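Flap endonuclease 1 (Desulfurococcus amylolyticus, PDB 3ORY) is a structure-specific nuclease of the XPG family that probably cleaves the 5' flaps of branched DNA during replication and repair. Local coordinates at residues L223-L226 / D227-L230; F328-D331 / R332-A336; G126-E129 / L130-Y134. All blocks are in the same frame, centred on the assembly; numbering follows the deposited sequence.

How the interactions relate
Three helix starts lie well apart in one chain. Along the sequence interaction 3 (126-134) comes first, then interaction 1 (223-230) and last interaction 2 (328-336). The centres of interactions 1 and 2 are about 40 Å apart, on opposite sides of the chain's centre; the centre of interaction 3 lies about 38 Å from that of interaction 1 and about 33 Å from that of interaction 2, and none touches another. Interaction 1 joins strand 216-225 of the mixed sheet to helix 226-233 within the XPG I-region. Interaction 2 opens helix 330-347, and interaction 3 opens helix 128-134 beside helix 102-125. Each is therefore a local solution to starting a helix, two with side-chain caps and one without.

Interaction 1. Residues L223-L226 / D227-L230; sequences LIEL and DKLL
L226 and L230, one helical turn apart, set their side chains obliquely across each other, with L226 CD1 lying 3.9 Å from L230 CG. The L226 branch reaches its neighbour because CG stands anti to the backbone N (chi1 178°). Branched, apolar leucine suits both places, since the pair also packs on L240 of helix 237-247. On another side of the turn, I224, still in the strand, brings CG2 to 4.2 Å from L229 CD2, and both side chains touch L191 of helix 189-192. E225 and K228 are the polar pair: the lysine chain runs out extended, so its CD passes 3.4 Å from E225 OE1 and its NZ ends at the same distance from that oxygen, a weak salt bridge. The backbone turns from strand to helix through two good bonds, L229 N to E225 O at 2.9 Å (158°) and L230 N to L226 O at 2.9 Å. E225 holds the N-cap position and serves the first turn through its carbonyl, while its OE2 has a long, weak ion pair with K197. Chemically, the junction thus combines leucine and isoleucine packing on the buried side with a long, weak ion pair on the exposed side, where K228 lies.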
ATOM      1  N   LEU A 223     -10.874  -0.881  -8.997  1.00 38.49           N
ATOM      2  CA  LEU A 223     -10.022  -0.475 -10.104  1.00 38.03           C
ATOM      3  C   LEU A 223     -10.205   1.012 -10.386  1.00 37.59           C
ATOM      4  O   LEU A 223     -11.329   1.495 -10.518  1.00 37.70           O
ATOM      5  CB  LEU A 223     -10.349  -1.291 -11.362  1.00 38.56           C
ATOM      6  CG  LEU A 223      -9.770  -0.827 -12.709  1.00 39.30           C
ATOM      7  CD1 LEU A 223      -8.263  -1.039 -12.760  1.00 39.67           C
ATOM      8  CD2 LEU A 223     -10.456  -1.543 -13.874  1.00 41.49           C
ATOM      9  N   ILE A 224      -9.095   1.737 -10.466  1.00 36.43           N
ATOM     10  CA  ILE A 224      -9.132   3.133 -10.883  1.00 36.26           C
ATOM     11  C   ILE A 224      -8.264   3.300 -12.116  1.00 35.98           C
ATOM     12  O   ILE A 224      -7.078   2.962 -12.106  1.00 35.20           O
ATOM     13  CB  ILE A 224      -8.658   4.086  -9.765  1.00 35.90           C
ATOM     14  CG1 ILE A 224      -9.564   3.961  -8.545  1.00 36.11           C
ATOM     15  CG2 ILE A 224      -8.601   5.543 -10.275  1.00 35.87           C
ATOM     16  CD1 ILE A 224      -8.884   4.322  -7.246  1.00 36.10           C
ATOM     17  N   GLU A 225      -8.855   3.827 -13.181  1.00 36.35           N
ATOM     18  CA  GLU A 225      -8.117   4.051 -14.412  1.00 36.41           C
ATOM     19  C   GLU A 225      -7.717   5.518 -14.500  1.00 35.64           C
ATOM     20  O   GLU A 225      -8.542   6.400 -14.277  1.00 35.51           O
ATOM     21  CB  GLU A 225      -8.950   3.617 -15.625  1.00 38.14           C
ATOM     22  CG  GLU A 225      -9.268   2.114 -15.625  1.00 40.72           C
ATOM     23  CD  GLU A 225     -10.320   1.725 -16.650  1.00 45.62           C
ATOM     24  OE1 GLU A 225     -11.516   2.040 -16.438  1.00 47.39           O
ATOM     25  OE2 GLU A 225      -9.952   1.089 -17.658  1.00 46.82           O
ATOM     26  N   LEU A 226      -6.446   5.762 -14.822  1.00 34.53           N
ATOM     27  CA  LEU A 226      -5.875   7.109 -14.810  1.00 34.01           C
ATOM     28  C   LEU A 226      -6.560   8.085 -15.765  1.00 34.83           C
ATOM     29  O   LEU A 226      -7.092   9.107 -15.331  1.00 33.94           O
ATOM     30  CB  LEU A 226      -4.376   7.077 -15.124  1.00 32.67           C
ATOM     31  CG  LEU A 226      -3.625   8.413 -15.203  1.00 31.89           C
ATOM     32  CD1 LEU A 226      -3.761   9.241 -13.901  1.00 29.29           C
ATOM     33  CD2 LEU A 226      -2.155   8.173 -15.535  1.00 30.24           C
ATOM     34  N   ASP A 227      -6.513   7.786 -17.064  1.00 36.01           N
ATOM     35  CA  ASP A 227      -7.002   8.758 -18.046  1.00 37.62           C
ATOM     36  C   ASP A 227      -8.502   9.051 -17.799  1.00 37.37           C
ATOM     37  O   ASP A 227      -8.942  10.193 -17.905  1.00 38.25           O
ATOM     38  CB  ASP A 227      -6.651   8.347 -19.499  1.00 38.68           C
ATOM     39  CG  ASP A 227      -5.166   8.664 -19.887  1.00 41.38           C
ATOM     40  OD1 ASP A 227      -4.437   9.375 -19.152  1.00 42.94           O
ATOM     41  OD2 ASP A 227      -4.710   8.187 -20.952  1.00 45.31           O
ATOM     42  N   LYS A 228      -9.247   8.032 -17.381  1.00 36.95           N
ATOM     43  CA  LYS A 228     -10.647   8.170 -16.955  1.00 36.75           C
ATOM     44  C   LYS A 228     -10.831   9.085 -15.732  1.00 35.46           C
ATOM     45  O   LYS A 228     -11.734   9.939 -15.698  1.00 35.35           O
ATOM     46  CB  LYS A 228     -11.189   6.787 -16.631  1.00 37.76           C
ATOM     47  CG  LYS A 228     -12.648   6.567 -16.929  1.00 40.52           C
ATOM     48  CD  LYS A 228     -12.925   5.074 -16.893  1.00 43.55           C
ATOM     49  CE  LYS A 228     -14.356   4.744 -17.268  1.00 46.83           C
ATOM     50  NZ  LYS A 228     -14.605   3.297 -17.022  1.00 48.65           N
ATOM     51  N   LEU A 229      -9.984   8.887 -14.719  1.00 33.04           N
ATOM     52  CA  LEU A 229      -9.940   9.763 -13.549  1.00 31.71           C
ATOM     53  C   LEU A 229      -9.694  11.224 -13.935  1.00 31.22           C
ATOM     54  O   LEU A 229     -10.353  12.137 -13.434  1.00 30.91           O
ATOM     55  CB  LEU A 229      -8.846   9.290 -12.575  1.00 30.42           C
ATOM     56  CG  LEU A 229      -8.507  10.176 -11.369  1.00 30.72           C
ATOM     57  CD1 LEU A 229      -9.726  10.367 -10.443  1.00 32.16           C
ATOM     58  CD2 LEU A 229      -7.337   9.575 -10.587  1.00 29.65           C
ATOM     59  N   LEU A 230      -8.719  11.439 -14.810  1.00 30.84           N
ATOM     60  CA  LEU A 230      -8.341  12.789 -15.207  1.00 30.62           C
ATOM     61  C   LEU A 230      -9.488  13.494 -15.939  1.00 31.80           C
ATOM     62  O   LEU A 230      -9.777  14.663 -15.666  1.00 31.89           O
ATOM     63  CB  LEU A 230      -7.069  12.751 -16.067  1.00 30.19           C
ATOM     64  CG  LEU A 230      -5.778  12.242 -15.409  1.00 28.35           C
ATOM     65  CD1 LEU A 230      -4.642  12.164 -16.444  1.00 28.59           C
ATOM     66  CD2 LEU A 230      -5.347  13.101 -14.206  1.00 25.75           C
TER

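Interaction 2. Residues F328-D331 / R332-A336; sequences FSID and RVSTA
The guanidinium of R332 carries S329 CB over one face, 3.4 Å above the plane and offset toward the rim, with CB 3.6 Å from R332 NH1. A bend at chi3 (-75°) folds the arginine back over the serine in this way, while its side chain also touches Y77 of helix 70-84. The other flat group, the F328 ring, has V333 CG2 approaching it obliquely; the closer meeting is between F328 CB and that methyl, 3.7 Å apart. Aromatic F328 suits a place between helices, for it also rests on S73 and L322, and V333 packs on V323 of helix 315-325.

S329 does the polar work. Its OG, anti to the backbone N (chi1 153°), swings forward to accept from R332 N at 3.1 Å in an almost straight bond (176°). Its carbonyl oxygen takes V333 N, so both the side chain and the backbone of this small residue serve the first turn.

Further along, two hydroxyls fold back onto the backbone. S334 OG donates to I330 O at 2.7 Å, and S334 N reaches the same oxygen from the opposite face of the carbonyl plane; I330 CD1 lies 3.4 Å from that hydroxyl. T335 repeats the pattern at D331 O, where OG1, 3.0 Å away, sits above the carbonyl plane and T335 N comes from the other face. Two donors thus grip each oxygen, and serine and threonine, whose hydroxyls are short enough to reach back one turn, can satisfy themselves even on a helix.

Such bonds are common for serine and threonine within helices, whereas the S329 N-cap is the typical start of an alpha-helix, here helix 330-347, laid against helices 70-84 and 315-325.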
ATOM      1  N   PHE A 328       5.722 -19.561  13.714  1.00 36.78           N
ATOM      2  CA  PHE A 328       4.381 -19.770  13.158  1.00 36.80           C
ATOM      3  C   PHE A 328       3.971 -21.215  13.412  1.00 37.40           C
ATOM      4  O   PHE A 328       4.827 -22.093  13.557  1.00 37.39           O
ATOM      5  CB  PHE A 328       4.374 -19.534  11.649  1.00 36.24           C
ATOM      6  CG  PHE A 328       4.286 -18.091  11.241  1.00 36.10           C
ATOM      7  CD1 PHE A 328       3.231 -17.656  10.446  1.00 36.57           C
ATOM      8  CD2 PHE A 328       5.269 -17.168  11.617  1.00 35.70           C
ATOM      9  CE1 PHE A 328       3.140 -16.323  10.041  1.00 35.86           C
ATOM     10  CE2 PHE A 328       5.188 -15.827  11.219  1.00 34.84           C
ATOM     11  CZ  PHE A 328       4.119 -15.406  10.429  1.00 35.41           C
ATOM     12  N   SER A 329       2.668 -21.469  13.440  1.00 37.79           N
ATOM     13  CA  SER A 329       2.167 -22.824  13.651  1.00 38.76           C
ATOM     14  C   SER A 329       2.494 -23.747  12.474  1.00 38.52           C
ATOM     15  O   SER A 329       2.145 -23.446  11.331  1.00 37.86           O
ATOM     16  CB  SER A 329       0.652 -22.808  13.875  1.00 39.43           C
ATOM     17  OG  SER A 329       0.094 -24.050  13.475  1.00 40.44           O
ATOM     18  N   ILE A 330       3.124 -24.886  12.769  1.00 38.47           N
ATOM     19  CA  ILE A 330       3.479 -25.860  11.736  1.00 38.19           C
ATOM     20  C   ILE A 330       2.248 -26.419  11.004  1.00 38.54           C
ATOM     21  O   ILE A 330       2.284 -26.625   9.787  1.00 37.68           O
ATOM     22  CB  ILE A 330       4.390 -27.000  12.287  1.00 38.80           C
ATOM     23  CG1 ILE A 330       4.834 -27.941  11.159  1.00 38.75           C
ATOM     24  CG2 ILE A 330       3.695 -27.782  13.416  1.00 39.92           C
ATOM     25  CD1 ILE A 330       5.597 -27.261  10.036  1.00 38.97           C
ATOM     26  N   ASP A 331       1.164 -26.645  11.751  1.00 39.23           N
ATOM     27  CA  ASP A 331      -0.098 -27.107  11.180  1.00 40.14           C
ATOM     28  C   ASP A 331      -0.653 -26.090  10.190  1.00 39.24           C
ATOM     29  O   ASP A 331      -0.951 -26.428   9.037  1.00 38.87           O
ATOM     30  CB  ASP A 331      -1.139 -27.378  12.284  1.00 41.32           C
ATOM     31  CG  ASP A 331      -0.900 -28.699  13.027  1.00 44.26           C
ATOM     32  OD1 ASP A 331       0.110 -29.394  12.759  1.00 44.77           O
ATOM     33  OD2 ASP A 331      -1.743 -29.039  13.891  1.00 47.04           O
ATOM     34  N   ARG A 332      -0.780 -24.844  10.643  1.00 38.60           N
ATOM     35  CA  ARG A 332      -1.346 -23.792   9.807  1.00 38.34           C
ATOM     36  C   ARG A 332      -0.496 -23.535   8.563  1.00 36.77           C
ATOM     37  O   ARG A 332      -1.032 -23.422   7.458  1.00 36.29           O
ATOM     38  CB  ARG A 332      -1.606 -22.512  10.612  1.00 38.55           C
ATOM     39  CG  ARG A 332      -2.837 -22.629  11.531  1.00 43.25           C
ATOM     40  CD  ARG A 332      -3.312 -21.266  12.055  1.00 49.08           C
ATOM     41  NE  ARG A 332      -2.432 -20.735  13.101  1.00 51.87           N
ATOM     42  CZ  ARG A 332      -2.532 -21.034  14.399  1.00 54.69           C
ATOM     43  NH1 ARG A 332      -1.680 -20.499  15.270  1.00 54.47           N
ATOM     44  NH2 ARG A 332      -3.473 -21.871  14.831  1.00 56.35           N
ATOM     45  N   VAL A 333       0.826 -23.489   8.737  1.00 35.54           N
ATOM     46  CA  VAL A 333       1.725 -23.258   7.608  1.00 34.41           C
ATOM     47  C   VAL A 333       1.704 -24.432   6.619  1.00 34.78           C
ATOM     48  O   VAL A 333       1.601 -24.224   5.406  1.00 34.56           O
ATOM     49  CB  VAL A 333       3.168 -22.913   8.073  1.00 33.76           C
ATOM     50  CG1 VAL A 333       4.135 -22.937   6.908  1.00 32.42           C
ATOM     51  CG2 VAL A 333       3.177 -21.555   8.756  1.00 32.43           C
ATOM     52  N   SER A 334       1.784 -25.658   7.134  1.00 35.64           N
ATOM     53  CA  SER A 334       1.757 -26.852   6.272  1.00 36.02           C
ATOM     54  C   SER A 334       0.461 -26.983   5.462  1.00 36.78           C
ATOM     55  O   SER A 334       0.505 -27.237   4.256  1.00 36.74           O
ATOM     56  CB  SER A 334       2.020 -28.123   7.078  1.00 36.66           C
ATOM     57  OG  SER A 334       3.281 -28.052   7.726  1.00 35.16           O
ATOM     58  N   THR A 335      -0.682 -26.811   6.131  1.00 37.12           N
ATOM     59  CA  THR A 335      -1.994 -26.828   5.471  1.00 37.66           C
ATOM     60  C   THR A 335      -2.071 -25.764   4.358  1.00 37.22           C
ATOM     61  O   THR A 335      -2.482 -26.065   3.235  1.00 37.03           O
ATOM     62  CB  THR A 335      -3.152 -26.647   6.497  1.00 37.88           C
ATOM     63  OG1 THR A 335      -3.107 -27.707   7.457  1.00 39.14           O
ATOM     64  CG2 THR A 335      -4.501 -26.677   5.815  1.00 39.02           C
ATOM     65  N   ALA A 336      -1.650 -24.534   4.665  1.00 36.46           N
ATOM     66  CA  ALA A 336      -1.651 -23.467   3.663  1.00 35.94           C
ATOM     67  C   ALA A 336      -0.736 -23.799   2.479  1.00 35.94           C
ATOM     68  O   ALA A 336      -1.110 -23.580   1.325  1.00 35.62           O
ATOM     69  CB  ALA A 336      -1.267 -22.127   4.289  1.00 35.39           C
TER

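Interaction 3. Residues G126-E129 / L130-Y134; sequences GDLE and LARRY
With CG of D127 turned anti to the backbone N (chi1 -163°), its carboxylate is carried forward over the start of the helix, where OD1 accepts from L130 N at 3.1 Å. The amide meets this oxygen from above the carboxylate plane, in a nearly straight bond (166°). The second oxygen, OD2, lies 3.5 Å from L130 CD1, the two side chains crossing at a slant. Aspartate suits an N-cap because its short arm reaches an amide of the first turn and its charge probably favours the positive helix end. Replacing D127 with an alanine removes the carboxylate and would probably leave L130 N without its capping partner, fraying the first turn.

E129, bent at chi2 (67°), sends OE1 to R132 NH2 at 2.9 Å, a salt bridge in which the carboxylate and guanidinium planes stand almost perpendicular. L128 CG lies at the edge of that guanidinium, in its plane, 3.5 Å from NH1.

G126, whose positive phi glycine tolerates well, is the C-prime residue of a Schellman motif ending helix 102-125. Helix 128-134 then folds back along that helix, with L130 on A122, and A131 and Y134 on Y119.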
ATOM      1  N   GLY A 126     -14.238   7.228  29.409  1.00 66.86           N
ATOM      2  CA  GLY A 126     -14.506   5.916  29.994  1.00 67.55           C
ATOM      3  C   GLY A 126     -14.974   4.872  28.997  1.00 67.11           C
ATOM      4  O   GLY A 126     -15.706   3.952  29.359  1.00 67.91           O
ATOM      5  N   ASP A 127     -14.534   5.005  27.748  1.00 65.99           N
ATOM      6  CA  ASP A 127     -14.941   4.108  26.667  1.00 65.53           C
ATOM      7  C   ASP A 127     -13.846   3.088  26.350  1.00 64.52           C
ATOM      8  O   ASP A 127     -12.931   3.360  25.569  1.00 63.19           O
ATOM      9  CB  ASP A 127     -15.298   4.926  25.419  1.00 65.08           C
ATOM     10  CG  ASP A 127     -16.105   4.134  24.400  1.00 65.29           C
ATOM     11  OD1 ASP A 127     -15.787   2.950  24.142  1.00 64.71           O
ATOM     12  OD2 ASP A 127     -17.062   4.711  23.843  1.00 66.67           O
ATOM     13  N   LEU A 128     -13.962   1.908  26.950  1.00 65.12           N
ATOM     14  CA  LEU A 128     -12.952   0.856  26.829  1.00 64.40           C
ATOM     15  C   LEU A 128     -12.817   0.301  25.407  1.00 63.43           C
ATOM     16  O   LEU A 128     -11.725  -0.103  24.992  1.00 62.28           O
ATOM     17  CB  LEU A 128     -13.232  -0.266  27.840  1.00 65.33           C
ATOM     18  CG  LEU A 128     -12.330  -1.505  27.931  1.00 65.08           C
ATOM     19  CD1 LEU A 128     -10.840  -1.149  28.026  1.00 64.08           C
ATOM     20  CD2 LEU A 128     -12.750  -2.374  29.111  1.00 66.07           C
ATOM     21  N   GLU A 129     -13.918   0.292  24.663  1.00 63.70           N
ATOM     22  CA  GLU A 129     -13.904  -0.196  23.282  1.00 63.01           C
ATOM     23  C   GLU A 129     -13.091   0.722  22.357  1.00 61.36           C
ATOM     24  O   GLU A 129     -12.290   0.245  21.541  1.00 60.29           O
ATOM     25  CB  GLU A 129     -15.338  -0.376  22.757  1.00 64.02           C
ATOM     26  CG  GLU A 129     -15.470  -1.303  21.532  1.00 65.31           C
ATOM     27  CD  GLU A 129     -15.147  -2.770  21.835  1.00 67.56           C
ATOM     28  OE1 GLU A 129     -15.325  -3.216  22.994  1.00 69.80           O
ATOM     29  OE2 GLU A 129     -14.717  -3.486  20.902  1.00 67.74           O
ATOM     30  N   LEU A 130     -13.299   2.032  22.486  1.00 61.05           N
ATOM     31  CA  LEU A 130     -12.547   3.003  21.693  1.00 59.64           C
ATOM     32  C   LEU A 130     -11.086   3.047  22.126  1.00 58.54           C
ATOM     33  O   LEU A 130     -10.193   3.147  21.289  1.00 57.28           O
ATOM     34  CB  LEU A 130     -13.174   4.400  21.771  1.00 60.39           C
ATOM     35  CG  LEU A 130     -14.465   4.650  20.981  1.00 61.01           C
ATOM     36  CD1 LEU A 130     -15.052   6.014  21.332  1.00 62.31           C
ATOM     37  CD2 LEU A 130     -14.255   4.521  19.471  1.00 59.74           C
ATOM     38  N   ALA A 131     -10.860   2.960  23.435  1.00 58.70           N
ATOM     39  CA  ALA A 131      -9.516   2.914  24.000  1.00 57.86           C
ATOM     40  C   ALA A 131      -8.673   1.833  23.332  1.00 56.73           C
ATOM     41  O   ALA A 131      -7.568   2.107  22.872  1.00 55.36           O
ATOM     42  CB  ALA A 131      -9.574   2.697  25.499  1.00 58.82           C
ATOM     43  N   ARG A 132      -9.213   0.618  23.263  1.00 56.88           N
ATOM     44  CA  ARG A 132      -8.526  -0.516  22.647  1.00 56.32           C
ATOM     45  C   ARG A 132      -8.197  -0.268  21.169  1.00 55.09           C
ATOM     46  O   ARG A 132      -7.134  -0.663  20.690  1.00 54.30           O
ATOM     47  CB  ARG A 132      -9.361  -1.787  22.827  1.00 57.17           C
ATOM     48  CG  ARG A 132      -8.611  -3.090  22.605  1.00 57.82           C
ATOM     49  CD  ARG A 132      -9.171  -4.220  23.472  1.00 60.91           C
ATOM     50  NE  ARG A 132     -10.606  -4.449  23.283  1.00 63.15           N
ATOM     51  CZ  ARG A 132     -11.554  -4.078  24.142  1.00 65.45           C
ATOM     52  NH1 ARG A 132     -11.238  -3.455  25.270  1.00 66.62           N
ATOM     53  NH2 ARG A 132     -12.827  -4.332  23.871  1.00 67.11           N
ATOM     54  N   ARG A 133      -9.101   0.408  20.466  1.00 55.01           N
ATOM     55  CA  ARG A 133      -8.921   0.729  19.052  1.00 54.15           C
ATOM     56  C   ARG A 133      -7.818   1.767  18.844  1.00 53.05           C
ATOM     57  O   ARG A 133      -6.935   1.590  17.998  1.00 52.01           O
ATOM     58  CB  ARG A 133     -10.232   1.238  18.455  1.00 54.78           C
ATOM     59  CG  ARG A 133     -10.196   1.473  16.943  1.00 56.00           C
ATOM     60  CD  ARG A 133     -11.488   2.117  16.436  1.00 58.43           C
ATOM     61  NE  ARG A 133     -12.679   1.475  16.998  1.00 61.67           N
ATOM     62  CZ  ARG A 133     -13.925   1.927  16.861  1.00 63.44           C
ATOM     63  NH1 ARG A 133     -14.933   1.267  17.420  1.00 63.91           N
ATOM     64  NH2 ARG A 133     -14.167   3.038  16.172  1.00 63.17           N
ATOM     65  N   TYR A 134      -7.868   2.847  19.618  1.00 52.85           N
ATOM     66  CA  TYR A 134      -6.908   3.935  19.458  1.00 51.97           C
ATOM     67  C   TYR A 134      -5.545   3.641  20.094  1.00 50.92           C
ATOM     68  O   TYR A 134      -4.568   4.335  19.822  1.00 50.16           O
ATOM     69  CB  TYR A 134      -7.500   5.250  19.968  1.00 52.88           C
ATOM     70  CG  TYR A 134      -8.710   5.701  19.174  1.00 54.63           C
ATOM     71  CD1 TYR A 134      -8.646   5.821  17.785  1.00 54.86           C
ATOM     72  CD2 TYR A 134      -9.917   6.012  19.813  1.00 56.79           C
ATOM     73  CE1 TYR A 134      -9.752   6.233  17.048  1.00 56.44           C
ATOM     74  CE2 TYR A 134     -11.029   6.431  19.083  1.00 57.92           C
ATOM     75  CZ  TYR A 134     -10.933   6.537  17.702  1.00 57.84           C
ATOM     76  OH  TYR A 134     -12.020   6.949  16.966  1.00 60.24           O
TER